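Local coordinates for protein uroporphyrinogen-III synthetase (Pseudomonas syringae pv. tomato, PDB 3RE1) that probably catalyses the cyclization of linear hydroxymethylbilane to the macrocycle uroporphyrinogen III, a step of porphyrin biosynthesis, at residues D114-P118 and D129-L133. Residue numbers count along the deposited sequence, not the author numbering.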
loop_
_atom_site.group_PDB
_atom_site.type_symbol
_atom_site.label_atom_id
_atom_site.label_comp_id
_atom_site.label_asym_id
_atom_site.label_seq_id
_atom_site.Cartn_x
_atom_site.Cartn_y
_atom_site.Cartn_z
ATOM N N ASP A 114 0.923 21.492 -7.511
ATOM C CA ASP A 114 -0.456 21.739 -7.811
ATOM C C ASP A 114 -1.197 20.403 -7.846
ATOM O O ASP A 114 -1.724 19.990 -8.879
ATOM C CB ASP A 114 -0.526 22.480 -9.146
ATOM C CG ASP A 114 -1.930 22.792 -9.575
ATOM O OD1 ASP A 114 -2.777 23.125 -8.705
ATOM O OD2 ASP A 114 -2.175 22.705 -10.799
ATOM N N ALA A 115 -1.218 19.736 -6.699
ATOM C CA ALA A 115 -1.876 18.430 -6.526
ATOM C C ALA A 115 -3.345 18.524 -6.123
ATOM O O ALA A 115 -3.766 19.473 -5.492
ATOM C CB ALA A 115 -1.133 17.580 -5.488
ATOM N N SER A 116 -4.113 17.509 -6.505
ATOM C CA SER A 116 -5.521 17.394 -6.177
ATOM C C SER A 116 -5.838 15.906 -6.080
ATOM O O SER A 116 -5.050 15.061 -6.510
ATOM C CB SER A 116 -6.385 18.050 -7.251
ATOM O OG SER A 116 -6.193 17.448 -8.523
ATOM N N TRP A 117 -6.993 15.582 -5.515
ATOM C CA TRP A 117 -7.382 14.199 -5.351
ATOM C C TRP A 117 -8.895 14.147 -5.167
ATOM O O TRP A 117 -9.503 15.166 -4.865
ATOM C CB TRP A 117 -6.651 13.610 -4.143
ATOM C CG TRP A 117 -6.918 14.386 -2.880
ATOM C CD1 TRP A 117 -7.992 14.259 -2.049
ATOM C CD2 TRP A 117 -6.117 15.444 -2.340
ATOM N NE1 TRP A 117 -7.910 15.161 -1.036
ATOM C CE2 TRP A 117 -6.770 15.901 -1.180
ATOM C CE3 TRP A 117 -4.909 16.042 -2.720
ATOM C CZ2 TRP A 117 -6.251 16.934 -0.385
ATOM C CZ3 TRP A 117 -4.401 17.077 -1.938
ATOM C CH2 TRP A 117 -5.068 17.507 -0.779
ATOM N N PRO A 118 -9.516 12.961 -5.366
ATOM C CA PRO A 118 -10.960 12.734 -5.186
ATOM C C PRO A 118 -11.473 13.127 -3.800
ATOM O O PRO A 118 -12.668 13.403 -3.636
ATOM C CB PRO A 118 -11.091 11.227 -5.404
ATOM C CG PRO A 118 -10.055 10.958 -6.424
ATOM C CD PRO A 118 -8.877 11.747 -5.910
ATOM N N ASP A 129 -12.308 9.830 -12.913
ATOM C CA ASP A 129 -13.401 10.777 -13.150
ATOM C C ASP A 129 -13.141 12.195 -12.634
ATOM O O ASP A 129 -13.985 13.068 -12.790
ATOM C CB ASP A 129 -14.695 10.247 -12.529
ATOM C CG ASP A 129 -15.258 9.060 -13.283
ATOM O OD1 ASP A 129 -14.491 8.101 -13.583
ATOM O OD2 ASP A 129 -16.478 9.087 -13.565
ATOM N N HIS A 130 -11.989 12.427 -12.016
ATOM C CA HIS A 130 -11.682 13.728 -11.458
ATOM C C HIS A 130 -11.545 14.745 -12.590
ATOM O O HIS A 130 -10.632 14.643 -13.396
ATOM C CB HIS A 130 -10.384 13.626 -10.678
ATOM C CG HIS A 130 -10.110 14.786 -9.774
ATOM N ND1 HIS A 130 -8.981 14.854 -8.983
ATOM C CD2 HIS A 130 -10.816 15.907 -9.511
ATOM C CE1 HIS A 130 -9.007 15.964 -8.271
ATOM N NE2 HIS A 130 -10.112 16.623 -8.572
ATOM N N PRO A 131 -12.451 15.739 -12.658
ATOM C CA PRO A 131 -12.517 16.745 -13.740
ATOM C C PRO A 131 -11.153 17.356 -14.025
ATOM O O PRO A 131 -10.696 17.452 -15.171
ATOM C CB PRO A 131 -13.471 17.790 -13.173
ATOM C CG PRO A 131 -14.405 16.968 -12.338
ATOM C CD PRO A 131 -13.494 15.983 -11.646
ATOM N N ARG A 132 -10.511 17.767 -12.951
ATOM C CA ARG A 132 -9.204 18.354 -13.016
ATOM C C ARG A 132 -8.328 17.459 -13.897
ATOM O O ARG A 132 -7.630 17.940 -14.789
ATOM C CB ARG A 132 -8.662 18.422 -11.595
ATOM C CG ARG A 132 -7.477 19.305 -11.409
ATOM C CD ARG A 132 -7.833 20.761 -11.273
ATOM N NE ARG A 132 -6.607 21.479 -10.965
ATOM C CZ ARG A 132 -5.565 21.528 -11.794
ATOM N NH1 ARG A 132 -5.617 20.914 -12.978
ATOM N NH2 ARG A 132 -4.472 22.192 -11.453
ATOM N N LEU A 133 -8.389 16.151 -13.649
ATOM C CA LEU A 133 -7.594 15.183 -14.383
ATOM C C LEU A 133 -8.070 15.033 -15.819
ATOM O O LEU A 133 -7.264 14.969 -16.740
ATOM C CB LEU A 133 -7.636 13.824 -13.683
ATOM C CG LEU A 133 -6.783 12.750 -14.379
ATOM C CD1 LEU A 133 -5.321 13.208 -14.418
ATOM C CD2 LEU A 133 -6.934 11.393 -13.695
#
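His130, Arg132 and Ser116 make most of this contact, in which His130, at the N-cap, and Arg132 of helix 131-137 meet segment 114-118, which carries strand 115-116, an edge strand of the mixed sheet in one of the two domains of the uroporphyrinogen-III synthase fold. The CA-to-CB bond of His130 points toward 114-118, and the imidazole reaches that segment. His130 CE1 lies 3.2 Å from Ser116 OG and 3.4 Å from Trp117 N; the Trp117 amide meets the ring edge near its plane. Pro118 continues the same surface, its CD 4.4 Å from His130 ND1. Ser116 points its CB toward the helix, and its OG also sits 3.7 Å from Arg132 CG, so this one hydroxyl touches both the imidazole and the aliphatic part of Arg132. From there Arg132 runs along to Asp114, where Arg132 NH2 and Asp114 OD2 form a salt bridge at a very short 2.4 Å, the carboxylate oxygen approaching the edge of the guanidinium near its plane. The neighbouring strand 97-99 touches both segments: Ser116 bonds through its backbone to Trp97 and Ser99, while the side chains of Ser116, Arg132 and Leu133 all touch Phe98. The chain between the two segments is largely unmodelled; the contact lies where it returns beside the strand it left. No hydrogen bond crosses the interface; His130 makes close contacts with Ser116 and Trp117 without one, so the one charged pair, at the protein surface, is the specific link in a small surface contact.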